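Local coordinates for protein copper-containing nitrite reductase (Thermus scotoductus, PDB 6HBE) that probably reduces nitrite to nitric oxide, with electrons from cytochrome c, as a trimeric copper enzyme of denitrification with three domains per chain, at residues Glu145-Arg150 against Phe222-Tyr227; Ser87-Asn92 against Arg99-Thr104; Lys308-Val311 against Ala317-Gly320; Gly315-Ser318 against Glu322-Val325. All blocks are in the same frame, centred on the assembly; numbering follows the deposited sequence.

Interaction 1 (Glu145-Arg150 against Phe222-Tyr227); sequences ERELGR and FEYMYY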
# COMPACT_ATOMS: atom_id res chain seq x y z
N GLU C 145 -0.62 -21.79 -29.00
CA GLU C 145 -1.04 -21.70 -30.41
C GLU C 145 -0.17 -22.61 -31.29
O GLU C 145 -0.69 -23.38 -32.10
CB GLU C 145 -1.00 -20.27 -30.95
CG GLU C 145 -1.28 -20.17 -32.46
CD GLU C 145 -1.77 -18.79 -32.93
OE1 GLU C 145 -1.92 -17.84 -32.13
OE2 GLU C 145 -2.02 -18.67 -34.15
N ARG C 146 1.14 -22.55 -31.11
CA ARG C 146 2.05 -23.40 -31.87
C ARG C 146 1.71 -24.87 -31.65
O ARG C 146 1.45 -25.60 -32.62
CB ARG C 146 3.52 -23.12 -31.52
CG ARG C 146 4.51 -23.99 -32.29
CD ARG C 146 5.99 -23.66 -32.05
NE ARG C 146 6.43 -23.93 -30.67
CZ ARG C 146 6.68 -23.02 -29.71
NH1 ARG C 146 6.55 -21.71 -29.91
NH2 ARG C 146 7.07 -23.45 -28.51
N GLU C 147 1.66 -25.29 -30.38
CA GLU C 147 1.34 -26.67 -29.99
C GLU C 147 -0.01 -27.20 -30.48
O GLU C 147 -0.10 -28.37 -30.85
CB GLU C 147 1.43 -26.87 -28.45
CG GLU C 147 2.86 -26.81 -27.90
CD GLU C 147 2.94 -26.79 -26.38
OE1 GLU C 147 1.91 -26.61 -25.70
OE2 GLU C 147 4.02 -26.99 -25.84
N LEU C 148 -1.06 -26.38 -30.48
CA LEU C 148 -2.37 -26.84 -30.92
C LEU C 148 -2.61 -26.70 -32.43
O LEU C 148 -3.56 -27.29 -32.97
CB LEU C 148 -3.49 -26.12 -30.14
CG LEU C 148 -3.49 -26.37 -28.62
CD1 LEU C 148 -4.57 -25.51 -27.97
CD2 LEU C 148 -3.72 -27.84 -28.28
N GLY C 149 -1.78 -25.91 -33.10
CA GLY C 149 -1.91 -25.65 -34.53
C GLY C 149 -3.11 -24.79 -34.89
O GLY C 149 -3.62 -24.89 -35.99
N ARG C 150 -3.59 -23.97 -33.94
CA ARG C 150 -4.72 -23.06 -34.18
C ARG C 150 -4.72 -21.94 -33.15
O ARG C 150 -4.12 -22.08 -32.08
CB ARG C 150 -6.05 -23.79 -34.10
CG ARG C 150 -6.37 -24.36 -32.72
CD ARG C 150 -7.50 -25.36 -32.78
NE ARG C 150 -7.59 -26.15 -31.55
CZ ARG C 150 -8.18 -25.77 -30.42
NH1 ARG C 150 -8.76 -24.57 -30.29
NH2 ARG C 150 -8.19 -26.60 -29.39
N PHE C 222 -2.82 -21.36 -14.61
CA PHE C 222 -2.45 -20.83 -15.92
C PHE C 222 -1.29 -21.64 -16.50
O PHE C 222 -0.25 -21.83 -15.85
CB PHE C 222 -2.05 -19.32 -15.88
CG PHE C 222 -3.12 -18.41 -15.33
CD1 PHE C 222 -4.42 -18.48 -15.79
CD2 PHE C 222 -2.80 -17.43 -14.41
CE1 PHE C 222 -5.41 -17.61 -15.32
CE2 PHE C 222 -3.78 -16.57 -13.92
CZ PHE C 222 -5.08 -16.64 -14.39
N GLU C 223 -1.46 -22.12 -17.72
CA GLU C 223 -0.47 -23.03 -18.30
C GLU C 223 0.81 -22.30 -18.71
O GLU C 223 1.92 -22.73 -18.35
CB GLU C 223 -1.09 -23.79 -19.47
CG GLU C 223 -2.41 -24.47 -19.06
CD GLU C 223 -2.87 -25.54 -20.01
OE1 GLU C 223 -2.03 -26.37 -20.41
OE2 GLU C 223 -4.07 -25.54 -20.35
N TYR C 224 0.65 -21.22 -19.48
CA TYR C 224 1.78 -20.41 -19.96
C TYR C 224 1.46 -18.93 -19.78
O TYR C 224 0.37 -18.52 -20.12
CB TYR C 224 2.06 -20.66 -21.45
CG TYR C 224 2.21 -22.11 -21.87
CD1 TYR C 224 3.09 -22.97 -21.21
CD2 TYR C 224 1.49 -22.61 -22.97
CE1 TYR C 224 3.22 -24.32 -21.60
CE2 TYR C 224 1.61 -23.96 -23.37
CZ TYR C 224 2.47 -24.80 -22.68
OH TYR C 224 2.60 -26.12 -23.10
N MET C 225 2.41 -18.14 -19.31
CA MET C 225 2.27 -16.69 -19.20
C MET C 225 3.52 -16.00 -19.75
O MET C 225 4.60 -16.53 -19.65
CB MET C 225 2.07 -16.24 -17.75
CG MET C 225 1.19 -17.14 -16.91
SD MET C 225 0.62 -16.42 -15.36
CE MET C 225 2.17 -16.01 -14.58
N TYR C 226 3.34 -14.80 -20.29
CA TYR C 226 4.41 -14.04 -20.91
C TYR C 226 4.46 -12.64 -20.31
O TYR C 226 3.54 -11.85 -20.52
CB TYR C 226 4.20 -14.00 -22.43
CG TYR C 226 3.96 -15.37 -23.02
CD1 TYR C 226 2.66 -15.89 -23.11
CD2 TYR C 226 5.02 -16.16 -23.47
CE1 TYR C 226 2.44 -17.17 -23.63
CE2 TYR C 226 4.80 -17.43 -24.00
CZ TYR C 226 3.52 -17.93 -24.08
OH TYR C 226 3.30 -19.19 -24.60
N TYR C 227 5.50 -12.34 -19.55
CA TYR C 227 5.65 -11.02 -18.93
C TYR C 227 5.84 -9.93 -20.01
O TYR C 227 6.64 -10.10 -20.95
CB TYR C 227 6.77 -11.00 -17.90
CG TYR C 227 6.94 -9.70 -17.09
CD1 TYR C 227 5.90 -9.17 -16.31
CD2 TYR C 227 8.16 -9.02 -17.08
CE1 TYR C 227 6.08 -7.99 -15.57
CE2 TYR C 227 8.36 -7.85 -16.33
CZ TYR C 227 7.32 -7.34 -15.57
OH TYR C 227 7.56 -6.15 -14.86
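Glu147, near the end of helix 143-148, meets Tyr224 of strand 222-227 where that helix packs against the six-stranded sheet that holds the strand. Tyr224 sits in a classic beta bulge, since it and Glu223 both face Glu252 on the neighbouring strand, and the chain turns a corner at Glu223. A single polar link carries the contact. Tyr224 OH donates a hydrogen bond to Glu147 OE1 at 2.7 Å, and OE1 receives it on its syn lone pair, the side of the other oxygen. The two side chains arrive from opposite directions, and OE1 stands at the edge of the phenol ring near its plane, 3.5 Å from Tyr224 CE2. The carboxylate is turned 67° against the ring, so the two flat groups do not stack. Glutamate suits the helix position because its chain beyond CG is extended (chi2 172°), which carries the carboxylate from the helix surface to the hydroxyl. Tyrosine suits the strand because its ring can stay buried, packed on Met144 and Leu234, while its OH arrives at a polar partner. A phenylalanine here would keep the buried ring but would probably leave Glu147 OE1 without this donor and its carboxylate freer to turn. Glu147 OE2 makes a salt bridge to Arg143 one turn back, so the carboxylate is held at both oxygens; the arginine and the phenol together would be expected to stabilise its negative charge.

Interaction 2 (Ser87-Asn92 against Arg99-Thr104); sequences SRFLGN and REFSFT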
# COMPACT_ATOMS: atom_id res chain seq x y z
N SER C 87 7.22 12.95 -26.19
CA SER C 87 6.77 14.17 -25.51
C SER C 87 6.83 15.43 -26.40
O SER C 87 5.95 16.29 -26.30
CB SER C 87 7.57 14.42 -24.21
OG SER C 87 8.96 14.56 -24.45
N ARG C 88 7.82 15.51 -27.29
CA ARG C 88 7.94 16.69 -28.20
C ARG C 88 6.75 16.77 -29.17
O ARG C 88 6.33 17.88 -29.54
CB ARG C 88 9.22 16.64 -29.06
CG ARG C 88 10.51 17.00 -28.34
CD ARG C 88 11.72 16.72 -29.22
NE ARG C 88 11.67 17.45 -30.48
CZ ARG C 88 12.35 17.15 -31.59
NH1 ARG C 88 13.18 16.11 -31.65
NH2 ARG C 88 12.19 17.89 -32.67
N PHE C 89 6.25 15.61 -29.56
CA PHE C 89 5.24 15.48 -30.60
C PHE C 89 3.83 15.35 -30.06
O PHE C 89 2.90 15.81 -30.70
CB PHE C 89 5.60 14.30 -31.51
CG PHE C 89 7.00 14.36 -32.04
CD1 PHE C 89 7.38 15.36 -32.94
CD2 PHE C 89 7.97 13.48 -31.61
CE1 PHE C 89 8.69 15.45 -33.41
CE2 PHE C 89 9.29 13.55 -32.08
CZ PHE C 89 9.65 14.55 -32.98
N LEU C 90 3.66 14.76 -28.86
CA LEU C 90 2.34 14.48 -28.28
C LEU C 90 2.08 15.12 -26.93
O LEU C 90 1.00 14.94 -26.36
CB LEU C 90 2.17 12.96 -28.15
CG LEU C 90 2.12 12.14 -29.44
CD1 LEU C 90 2.14 10.64 -29.15
CD2 LEU C 90 0.89 12.47 -30.26
N GLY C 91 3.04 15.88 -26.40
CA GLY C 91 2.83 16.56 -25.12
C GLY C 91 2.32 17.96 -25.26
O GLY C 91 2.43 18.57 -26.33
N ASN C 92 1.74 18.47 -24.16
CA ASN C 92 1.34 19.88 -24.04
C ASN C 92 0.40 20.34 -25.17
O ASN C 92 0.63 21.36 -25.86
CB ASN C 92 2.59 20.79 -23.96
CG ASN C 92 2.30 22.17 -23.41
OD1 ASN C 92 1.30 22.42 -22.74
ND2 ASN C 92 3.22 23.08 -23.68
N ARG C 99 -2.56 16.87 -33.04
CA ARG C 99 -1.23 16.38 -33.41
C ARG C 99 -1.34 15.12 -34.23
O ARG C 99 -2.25 14.33 -34.05
CB ARG C 99 -0.35 16.10 -32.18
CG ARG C 99 -0.21 17.25 -31.18
CD ARG C 99 0.71 18.38 -31.65
NE ARG C 99 0.68 19.49 -30.67
CZ ARG C 99 1.36 19.50 -29.52
NH1 ARG C 99 2.17 18.48 -29.19
NH2 ARG C 99 1.24 20.52 -28.68
N GLU C 100 -0.35 14.91 -35.08
CA GLU C 100 -0.22 13.71 -35.90
C GLU C 100 1.14 13.14 -35.56
O GLU C 100 2.10 13.90 -35.52
CB GLU C 100 -0.25 14.08 -37.40
CG GLU C 100 -1.48 14.84 -37.86
CD GLU C 100 -2.75 14.01 -37.85
OE1 GLU C 100 -2.64 12.77 -37.81
OE2 GLU C 100 -3.86 14.60 -37.86
N PHE C 101 1.22 11.82 -35.32
CA PHE C 101 2.48 11.14 -34.98
C PHE C 101 2.49 9.70 -35.49
O PHE C 101 1.50 8.97 -35.39
CB PHE C 101 2.66 11.21 -33.45
CG PHE C 101 3.90 10.51 -32.93
CD1 PHE C 101 5.15 11.11 -33.04
CD2 PHE C 101 3.80 9.28 -32.29
CE1 PHE C 101 6.29 10.48 -32.55
CE2 PHE C 101 4.93 8.64 -31.79
CZ PHE C 101 6.18 9.24 -31.92
N SER C 102 3.62 9.26 -36.04
CA SER C 102 3.79 7.88 -36.45
C SER C 102 5.01 7.25 -35.80
O SER C 102 6.00 7.94 -35.58
CB SER C 102 3.95 7.79 -37.98
OG SER C 102 2.97 8.61 -38.59
N PHE C 103 4.93 5.94 -35.54
CA PHE C 103 6.04 5.12 -35.05
C PHE C 103 5.89 3.71 -35.56
O PHE C 103 4.81 3.33 -35.96
CB PHE C 103 6.13 5.13 -33.50
CG PHE C 103 4.94 4.52 -32.80
CD1 PHE C 103 3.79 5.26 -32.58
CD2 PHE C 103 4.97 3.20 -32.36
CE1 PHE C 103 2.68 4.70 -31.95
CE2 PHE C 103 3.88 2.63 -31.71
CZ PHE C 103 2.73 3.38 -31.51
N THR C 104 6.97 2.93 -35.58
CA THR C 104 6.91 1.52 -35.88
C THR C 104 6.80 0.70 -34.59
O THR C 104 7.52 0.96 -33.63
CB THR C 104 8.16 1.09 -36.68
OG1 THR C 104 8.25 1.90 -37.85
CG2 THR C 104 8.07 -0.34 -37.13
O HOH W 1 3.40 16.32 -33.43
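Arg99, on an edge strand of the first cupredoxin domain, reaches to the C-terminal end of the short helix 87-90 and gathers the carbonyl oxygens there. Its NH1 donates to two of them: to Gly91 O at 2.9 Å and to Phe89 O at 3.2 Å. The bond to Phe89 O is nearly straight at the hydrogen (163°) and lies in the guanidinium plane, yet NH1 stands above the carbonyl plane and not on a lone pair. NH2 adds a weak bond to Gly91 O, so that oxygen is gripped from both terminal nitrogens, while NE makes a salt bridge to Glu97. Phe89 O has a second donor, a water 2.8 Å away that also reaches Glu100 O weakly, and Gly91 N is satisfied within the helix turn by Ser87 O. The arginine chain bends at chi2 (-75°), which brings NH1 and NH2 to these carbonyl oxygens. A leucine in its place would probably leave Glu97 without its mate and the carbonyls of Phe89 and Gly91 short of a donor. Arg88 turns the other way: its NH1 bonds to Glu259 O of the second subunit, and its guanidinium lies over Phe89 CZ. Beside this polar cluster, Phe101 fills the apolar side. Its ring is nearly parallel to that of Phe89 but slid so far that they barely overlap, with centroids 5.6 Å apart, and Phe89 CB comes within 3.6 Å of Phe101 CD1. On the other side of the CB-CG bond, Phe101 CD2 lies 3.8 Å from Leu90 CD1.

Interaction 3 (Lys308-Val311 against Ala317-Gly320); sequences KRVV and ASPG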
# COMPACT_ATOMS: atom_id res chain seq x y z
N LYS C 308 -27.25 7.69 -6.55
CA LYS C 308 -27.00 7.61 -5.10
C LYS C 308 -25.65 8.18 -4.66
O LYS C 308 -25.49 8.52 -3.50
CB LYS C 308 -27.29 6.21 -4.51
CG LYS C 308 -26.57 5.05 -5.12
CD LYS C 308 -27.18 3.71 -4.67
CE LYS C 308 -26.49 2.59 -5.44
NZ LYS C 308 -26.74 1.20 -4.94
N ARG C 309 -24.72 8.35 -5.59
CA ARG C 309 -23.40 8.90 -5.27
C ARG C 309 -22.79 9.49 -6.53
O ARG C 309 -22.92 8.90 -7.62
CB ARG C 309 -22.50 7.77 -4.68
CG ARG C 309 -21.04 8.15 -4.48
CD ARG C 309 -20.25 7.09 -3.71
NE ARG C 309 -20.27 7.30 -2.26
CZ ARG C 309 -19.88 6.41 -1.34
NH1 ARG C 309 -19.41 5.20 -1.68
NH2 ARG C 309 -19.96 6.75 -0.05
N VAL C 310 -22.17 10.67 -6.39
CA VAL C 310 -21.30 11.22 -7.42
C VAL C 310 -19.90 11.40 -6.85
O VAL C 310 -19.72 12.13 -5.88
CB VAL C 310 -21.78 12.59 -7.96
CG1 VAL C 310 -20.89 13.06 -9.11
CG2 VAL C 310 -23.23 12.49 -8.41
N VAL C 311 -18.92 10.75 -7.48
CA VAL C 311 -17.53 10.76 -7.05
C VAL C 311 -16.79 11.74 -7.98
O VAL C 311 -17.02 11.72 -9.19
CB VAL C 311 -16.91 9.34 -7.19
CG1 VAL C 311 -15.46 9.33 -6.71
CG2 VAL C 311 -17.75 8.30 -6.45
N ALA C 317 -18.23 16.60 -4.62
CA ALA C 317 -18.87 15.29 -4.74
C ALA C 317 -20.22 15.31 -4.05
O ALA C 317 -20.48 16.23 -3.27
CB ALA C 317 -17.97 14.24 -4.13
N SER C 318 -21.06 14.29 -4.31
CA SER C 318 -22.39 14.12 -3.68
C SER C 318 -22.61 12.74 -3.05
O SER C 318 -22.19 11.74 -3.65
CB SER C 318 -23.50 14.30 -4.72
OG SER C 318 -23.33 15.54 -5.35
N PRO C 319 -23.33 12.65 -1.93
CA PRO C 319 -23.90 13.79 -1.20
C PRO C 319 -22.82 14.64 -0.53
O PRO C 319 -21.79 14.11 -0.11
CB PRO C 319 -24.80 13.14 -0.14
CG PRO C 319 -24.28 11.73 0.02
CD PRO C 319 -23.63 11.36 -1.28
N GLY C 320 -23.03 15.95 -0.47
CA GLY C 320 -22.02 16.86 0.06
C GLY C 320 -21.65 16.66 1.52
O GLY C 320 -20.51 16.94 1.93
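Val310 and Ser318 form a single antiparallel bridge, a hydrogen-bonded pair: Val310 N donates to Ser318 O at 2.9 Å, and Ser318 N to Val310 O at 3.0 Å. Their CB atoms lie 4.0 Å apart, and Ala317 CB rests 3.3 Å from Val310 O. The cis peptide before Pro319 then turns the chain away. Arg309 passes close to the carbonyl of Ser318. Its CA makes a CH...O contact with Ser318 O, CB lies 4.1 Å from that oxygen, and CG 3.9 Å from it. With CG anti to the backbone N (chi1 172°) the chain first runs straight out, then bends at chi3 to bring the guanidinium round. There NH1 hydrogen-bonds Tyr177 OH, and NH2 makes salt bridges to Glu322 and to Glu376 of the third subunit. A long, multiply donating arginine suits a buried place with acceptors on several sides. On the far side of the bridge, strand 309-311 runs parallel to strand 39-46, with backbone hydrogen bonds to Tyr40 and Arg42 of it and to Gly38 just before it, so Ser318 adds one short rung beyond the outermost strand of that sheet.

Interaction 4 (Gly315-Ser318 against Glu322-Val325); sequences GLAS and EHTV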
# COMPACT_ATOMS: atom_id res chain seq x y z
N GLY C 315 -13.06 17.88 -7.56
CA GLY C 315 -14.11 18.89 -7.32
C GLY C 315 -15.12 18.46 -6.29
O GLY C 315 -14.81 17.65 -5.41
N LEU C 316 -16.33 19.02 -6.37
CA LEU C 316 -17.36 18.76 -5.38
C LEU C 316 -18.04 17.40 -5.67
O LEU C 316 -18.39 17.09 -6.81
CB LEU C 316 -18.41 19.88 -5.39
CG LEU C 316 -17.88 21.31 -5.15
CD1 LEU C 316 -19.04 22.31 -5.21
CD2 LEU C 316 -17.15 21.44 -3.81
N ALA C 317 -18.23 16.60 -4.62
CA ALA C 317 -18.87 15.29 -4.74
C ALA C 317 -20.22 15.31 -4.05
O ALA C 317 -20.48 16.23 -3.27
CB ALA C 317 -17.97 14.24 -4.13
N SER C 318 -21.06 14.29 -4.31
CA SER C 318 -22.39 14.12 -3.68
C SER C 318 -22.61 12.74 -3.05
O SER C 318 -22.19 11.74 -3.65
CB SER C 318 -23.50 14.30 -4.72
OG SER C 318 -23.33 15.54 -5.35
N GLU C 322 -21.08 14.01 3.31
CA GLU C 322 -20.02 13.03 3.58
C GLU C 322 -18.61 13.56 3.29
O GLU C 322 -17.65 12.88 3.64
CB GLU C 322 -20.29 11.67 2.87
CG GLU C 322 -20.21 11.63 1.35
CD GLU C 322 -20.39 10.22 0.75
OE1 GLU C 322 -20.69 9.27 1.50
OE2 GLU C 322 -20.28 10.05 -0.48
N HIS C 323 -18.48 14.76 2.67
CA HIS C 323 -17.18 15.43 2.48
C HIS C 323 -16.99 16.74 3.26
O HIS C 323 -16.03 17.48 3.00
CB HIS C 323 -16.99 15.71 1.00
CG HIS C 323 -17.05 14.49 0.15
ND1 HIS C 323 -15.96 13.69 -0.07
CD2 HIS C 323 -18.08 13.91 -0.52
CE1 HIS C 323 -16.30 12.67 -0.84
NE2 HIS C 323 -17.58 12.79 -1.14
N THR C 324 -17.88 16.99 4.22
CA THR C 324 -17.94 18.26 4.97
C THR C 324 -17.31 18.13 6.36
O THR C 324 -17.66 17.22 7.09
CB THR C 324 -19.41 18.70 5.14
OG1 THR C 324 -20.02 18.84 3.84
CG2 THR C 324 -19.52 20.02 5.90
N VAL C 325 -16.41 19.04 6.70
CA VAL C 325 -15.86 19.17 8.04
C VAL C 325 -16.47 20.44 8.68
O VAL C 325 -16.23 21.54 8.20
CB VAL C 325 -14.32 19.30 7.99
CG1 VAL C 325 -13.76 19.68 9.36
CG2 VAL C 325 -13.67 18.00 7.52
O HOH W 2 -19.31 10.99 -2.93
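Ala317 CB presses on the imidazole of His323, 3.3 Å from NE2 and 3.6 Å from CD2, meeting the ring obliquely. With CB already so near NE2, a longer side chain pointing the same way would probably run into the ring, so the small methyl suits the place. The conformation of His323 explains the fit. Its CG stands anti to the carbonyl carbon (chi1 -58°), and chi2 of -85° swings the ring so that NE2 faces the loop at 315-318. Beyond that atom, a water in the plane of the ring is hydrogen-bonded to NE2 at 3.1 Å. The same water reaches Ser318 O at 3.1 Å and Glu322 OE2 at 2.8 Å, so it joins both segments where Ser318 O and OE2 themselves remain 4.1 Å apart. Histidine suits this place, offering the NE2-CD2 side of its ring to the methyl and a ring nitrogen to the water.

Glu322 is put there by an unusual first torsion: CG sits between the backbone N and the carbonyl carbon (chi1 68°), after which the chain runs extended to the carboxylate. That brings OE2 to the water while OE1, besides its bond to Arg309, makes a salt bridge with Arg413 of the third subunit. The two arginines would be expected to keep the carboxylate negative. Strand 324-326 then pairs with strand 362-366. The loop between strands 309-311 and 324-326, held by this water, is the link from the first cupredoxin sheet to the plastocyanin/azurin-like C-terminal domain.

Interactions 3 and 4 form one continuous piece: they share Ala317 and Ser318, their centres are 7 Å apart, and Arg309 NH2 of the first meets Glu322 OE1 of the second at 3.0 Å. Both touch the third subunit. Interaction 2 belongs to the same five-stranded sheet as interaction 3, on strand 98-104 at one edge against 309-311 at the other, with centres 37 Å apart. It lies close to the type 1 copper site, Gly91 being about 10 Å from a bound copper, and the Lys308 side chain about 7 Å from a calcium ion. Interaction 1 stands apart from annotated sites, its centre 34 Å from that of interaction 2 and 45 Å from that of interaction 3.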